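Local structure of clavulanic acid biosynthesis oligopeptide binding protein 2 (Streptomyces clavuligerus, 2WOL) at residues S45-R50 / V124-A129; P142-P147 / E159-V164. The protein is a family 5 solute-binding protein from the clavulanic acid biosynthetic pathway that probably binds oligopeptides. One frame throughout, in Å; residues are numbered along the deposited sequence.

Contact 1: S45-R50 / V124-A129; sequences SLDPAR and VQRVFA
R126 reaches out from helix 117-127 and meets the carboxylate of D47 end-on, one terminal nitrogen to each oxygen. NH1 of R126 donates to OD1 of D47 at 3.0 Å, and NH2 of R126 to OD2 of D47 at 2.8 Å. Both bonds run close to straight, and both oxygens are met on their syn side. The two side chains approach from opposite directions with their flat groups only 24° apart, a nearly coplanar bidentate salt bridge. A bend at chi3 in the arginine chain turns its head toward the loop between strand 34-39 and helix 54-63. There D47 CG stands anti to the backbone N (chi1 -174°), which holds the carboxylate out toward R126 while OD1 stays within reach of its own chain: A49 N donates to OD1 of D47 at 3.0 Å, forming an Asx turn. This overlaps a type I beta turn from D47 to R50, and just before it S45 OG takes the amide of D47 in an ST turn. OD1 thus accepts two protein donors, which limits how the carboxylate can rotate. A49, small enough to sit beside the guanidinium, brings CB to 3.6 Å from R126 NH1 at an oblique angle. R126 NE makes a second salt bridge, to D200.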
# COMPACT_ATOMS: atom_id res chain seq x y z
N SER A 45 -1.69 2.97 15.21
CA SER A 45 -0.69 3.56 16.09
C SER A 45 -0.45 5.03 15.74
O SER A 45 -0.61 5.43 14.59
CB SER A 45 0.63 2.79 15.98
OG SER A 45 1.60 3.31 16.88
N LEU A 46 -0.09 5.81 16.76
CA LEU A 46 0.41 7.17 16.55
C LEU A 46 1.94 7.25 16.64
O LEU A 46 2.53 8.33 16.52
CB LEU A 46 -0.25 8.17 17.52
CG LEU A 46 -1.75 8.41 17.33
CD1 LEU A 46 -2.30 9.27 18.45
CD2 LEU A 46 -2.06 9.03 15.97
N ASP A 47 2.59 6.10 16.85
CA ASP A 47 4.03 6.00 16.68
C ASP A 47 4.27 5.88 15.18
O ASP A 47 3.76 4.95 14.55
CB ASP A 47 4.56 4.77 17.44
CG ASP A 47 6.08 4.67 17.44
OD1 ASP A 47 6.71 5.06 16.44
OD2 ASP A 47 6.64 4.16 18.44
N PRO A 48 5.03 6.82 14.59
CA PRO A 48 5.20 6.79 13.13
C PRO A 48 5.84 5.49 12.61
O PRO A 48 5.68 5.15 11.43
CB PRO A 48 6.12 7.99 12.85
CG PRO A 48 6.78 8.28 14.16
CD PRO A 48 5.77 7.94 15.21
N ALA A 49 6.56 4.78 13.48
CA ALA A 49 7.23 3.54 13.08
C ALA A 49 6.35 2.30 13.18
O ALA A 49 6.72 1.24 12.67
CB ALA A 49 8.50 3.34 13.90
N ARG A 50 5.19 2.42 13.83
CA ARG A 50 4.39 1.24 14.18
C ARG A 50 3.06 1.16 13.45
O ARG A 50 2.19 0.35 13.82
CB ARG A 50 4.18 1.18 15.69
CG ARG A 50 5.48 1.11 16.48
CD ARG A 50 5.21 1.00 17.97
NE ARG A 50 4.59 -0.28 18.31
CZ ARG A 50 4.17 -0.61 19.53
NH1 ARG A 50 4.30 0.24 20.54
NH2 ARG A 50 3.62 -1.80 19.73
N VAL A 124 15.49 5.07 12.21
CA VAL A 124 15.81 3.86 11.47
C VAL A 124 16.24 2.73 12.43
O VAL A 124 15.84 1.58 12.27
CB VAL A 124 16.88 4.13 10.38
CG1 VAL A 124 17.34 2.85 9.73
CG2 VAL A 124 16.32 5.09 9.33
N GLN A 125 17.03 3.09 13.43
CA GLN A 125 17.45 2.13 14.45
C GLN A 125 16.27 1.55 15.22
O GLN A 125 16.26 0.35 15.51
CB GLN A 125 18.46 2.77 15.40
CG GLN A 125 19.83 2.93 14.77
CD GLN A 125 20.84 3.67 15.63
OE1 GLN A 125 22.01 3.72 15.29
NE2 GLN A 125 20.38 4.28 16.72
N ARG A 126 15.29 2.39 15.54
CA ARG A 126 14.07 1.97 16.25
C ARG A 126 13.36 0.80 15.57
O ARG A 126 12.82 -0.08 16.25
CB ARG A 126 13.09 3.13 16.39
CG ARG A 126 13.51 4.20 17.37
CD ARG A 126 12.52 5.34 17.36
NE ARG A 126 11.45 5.16 18.34
CZ ARG A 126 10.15 5.03 18.05
NH1 ARG A 126 9.72 5.05 16.80
NH2 ARG A 126 9.28 4.88 19.04
N VAL A 127 13.34 0.81 14.24
CA VAL A 127 12.70 -0.26 13.47
C VAL A 127 13.24 -1.64 13.85
O VAL A 127 12.51 -2.64 13.82
CB VAL A 127 12.85 0.00 11.94
CG1 VAL A 127 12.30 -1.16 11.12
CG2 VAL A 127 12.15 1.31 11.56
N PHE A 128 14.52 -1.69 14.23
CA PHE A 128 15.17 -2.95 14.60
C PHE A 128 14.66 -3.53 15.93
O PHE A 128 14.83 -4.72 16.18
CB PHE A 128 16.69 -2.76 14.68
CG PHE A 128 17.36 -2.69 13.34
CD1 PHE A 128 17.22 -1.56 12.54
CD2 PHE A 128 18.16 -3.74 12.89
CE1 PHE A 128 17.85 -1.49 11.31
CE2 PHE A 128 18.79 -3.68 11.65
CZ PHE A 128 18.64 -2.54 10.86
N ALA A 129 14.06 -2.68 16.76
CA ALA A 129 13.55 -3.13 18.06
C ALA A 129 12.14 -3.69 17.91
O ALA A 129 11.18 -3.14 18.44
CB ALA A 129 13.59 -1.98 19.07

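Contact 2: P142-P147 / E159-V164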
# COMPACT_ATOMS: atom_id res chain seq x y z
N PRO A 142 16.89 -5.90 6.67
CA PRO A 142 17.89 -6.64 5.87
C PRO A 142 18.87 -5.75 5.10
O PRO A 142 20.00 -6.17 4.82
CB PRO A 142 17.05 -7.47 4.90
CG PRO A 142 15.71 -6.82 4.89
CD PRO A 142 15.51 -6.19 6.22
N LEU A 143 18.45 -4.53 4.77
CA LEU A 143 19.31 -3.61 4.02
C LEU A 143 20.42 -3.00 4.87
O LEU A 143 21.43 -2.55 4.33
CB LEU A 143 18.48 -2.50 3.37
CG LEU A 143 17.60 -2.90 2.19
CD1 LEU A 143 16.70 -1.75 1.80
CD2 LEU A 143 18.44 -3.35 1.00
N LEU A 144 20.24 -2.99 6.19
CA LEU A 144 21.20 -2.32 7.08
C LEU A 144 21.85 -3.22 8.14
O LEU A 144 22.85 -2.83 8.75
CB LEU A 144 20.55 -1.11 7.75
CG LEU A 144 20.16 0.05 6.82
CD1 LEU A 144 19.28 1.04 7.55
CD2 LEU A 144 21.39 0.75 6.24
N ASP A 145 21.30 -4.41 8.34
CA ASP A 145 21.81 -5.32 9.37
C ASP A 145 23.02 -6.12 8.88
O ASP A 145 23.03 -6.64 7.76
CB ASP A 145 20.71 -6.28 9.83
CG ASP A 145 20.89 -6.74 11.27
OD1 ASP A 145 21.66 -6.10 12.02
OD2 ASP A 145 20.24 -7.73 11.65
N ASP A 146 24.03 -6.23 9.75
CA ASP A 146 25.16 -7.10 9.52
C ASP A 146 24.85 -8.47 10.12
O ASP A 146 24.78 -8.60 11.35
CB ASP A 146 26.42 -6.50 10.15
CG ASP A 146 27.68 -7.32 9.87
OD1 ASP A 146 27.58 -8.43 9.31
OD2 ASP A 146 28.77 -6.84 10.23
N PRO A 147 24.66 -9.50 9.28
CA PRO A 147 24.36 -10.85 9.77
C PRO A 147 25.45 -11.41 10.69
O PRO A 147 25.15 -12.25 11.53
CB PRO A 147 24.28 -11.68 8.48
CG PRO A 147 23.91 -10.68 7.43
CD PRO A 147 24.68 -9.46 7.80
N GLU A 159 25.43 1.71 21.08
CA GLU A 159 26.28 1.81 19.91
C GLU A 159 25.41 1.95 18.67
O GLU A 159 24.53 1.12 18.43
CB GLU A 159 27.20 0.60 19.78
CG GLU A 159 28.24 0.76 18.69
CD GLU A 159 29.06 -0.48 18.45
OE1 GLU A 159 28.69 -1.56 18.95
OE2 GLU A 159 30.09 -0.37 17.75
N PRO A 160 25.63 3.01 17.88
CA PRO A 160 24.84 3.19 16.67
C PRO A 160 24.99 2.05 15.67
O PRO A 160 25.99 1.33 15.67
CB PRO A 160 25.41 4.48 16.07
CG PRO A 160 26.00 5.21 17.23
CD PRO A 160 26.58 4.13 18.08
N LEU A 161 23.97 1.89 14.83
CA LEU A 161 24.00 0.98 13.71
C LEU A 161 25.20 1.33 12.83
O LEU A 161 25.38 2.48 12.43
CB LEU A 161 22.68 1.12 12.94
CG LEU A 161 22.26 0.21 11.79
CD1 LEU A 161 22.34 -1.26 12.14
CD2 LEU A 161 20.84 0.58 11.40
N ARG A 162 26.05 0.34 12.56
CA ARG A 162 27.33 0.59 11.91
C ARG A 162 27.22 0.90 10.42
O ARG A 162 28.16 1.42 9.81
CB ARG A 162 28.28 -0.58 12.13
CG ARG A 162 28.77 -0.65 13.55
CD ARG A 162 30.13 -1.22 13.60
NE ARG A 162 30.64 -1.22 14.96
CZ ARG A 162 31.61 -2.01 15.39
NH1 ARG A 162 32.17 -2.87 14.54
NH2 ARG A 162 32.02 -1.95 16.64
N SER A 163 26.06 0.59 9.86
CA SER A 163 25.76 0.86 8.46
C SER A 163 25.17 2.25 8.27
O SER A 163 24.87 2.64 7.14
CB SER A 163 24.79 -0.19 7.94
OG SER A 163 23.68 -0.29 8.81
N VAL A 164 24.96 2.99 9.36
CA VAL A 164 24.42 4.34 9.26
C VAL A 164 25.38 5.34 9.90
O VAL A 164 25.63 5.30 11.11
CB VAL A 164 23.01 4.49 9.90
CG1 VAL A 164 22.44 5.86 9.59
CG2 VAL A 164 22.05 3.42 9.40
O HOH W 1 25.06 -2.49 10.66
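S163 and L144 meet through a short hydrogen bond: OG of S163 donates to the backbone O of L144 at 2.7 Å. The hydroxyl lies in the carbonyl plane and on a lone pair, with a C=O...donor angle of 124°. Its chi1 of 51° sets OG between the backbone N and the carbonyl carbon of S163, aimed at the end of helix 140-144. Serine suits this place because its short side chain can satisfy a carbonyl of the last helical turn while fitting beside L144, whose CB is 3.4 Å from S163 OG. A water gives the same L144 O a second donor at 2.9 Å and accepts a weak bond from S163 N.

Around this polar bond lie branched apolar side chains. L161 crosses L144 at about a right angle, its CD2 4.0 Å from L144 CB, while its other methyl, CD1, rests near the L144 carbonyl oxygen. CD1 of L144 reaches on to V164, 4.1 Å from its CG2. L144 thus touches L161, S163 and V164, passing over R162, whose own side chain turns back to E159.

The loop is shaped by a type I beta turn from L161 to V164, closed by the backbone bond from V164 N to L161 O. Within the same loop, R162 grips E159 OE2 side-on through NE and NH2, and the other oxygen, E159 OE1, pairs with R149. After L144 the chain leaves helical geometry at D145, whose OD1 accepts from the amide of Y151.

L144 also packs on V124 of helix 117-127, and V164, which opens strand 164-166 at the edge of a four-stranded antiparallel sheet, rests on I172 and F174 of strand 171-175.

In the fold
Helix 117-127 supplies one side of contact 1 and is packed against by contact 2; the centres of the two contacts lie about 16 Å apart. Contact 1 joins the helix to the loop between strand 34-39 and helix 54-63, bridging residues far apart in sequence. Contact 2 is local, closing the excursion from helix 140-144 to strand 164-166. Both are largely buried, but contact 2 has its centre about 26 Å from the chain's centre, against about 18 Å for that of contact 1, and has a water and a partly exposed serine. Paired charges carry the deeper one; leucine and valine packing with a single hydroxyl bond serves the other. Between them, Q125 OE1 probably accepts from L161 N, and F128 packs against L161.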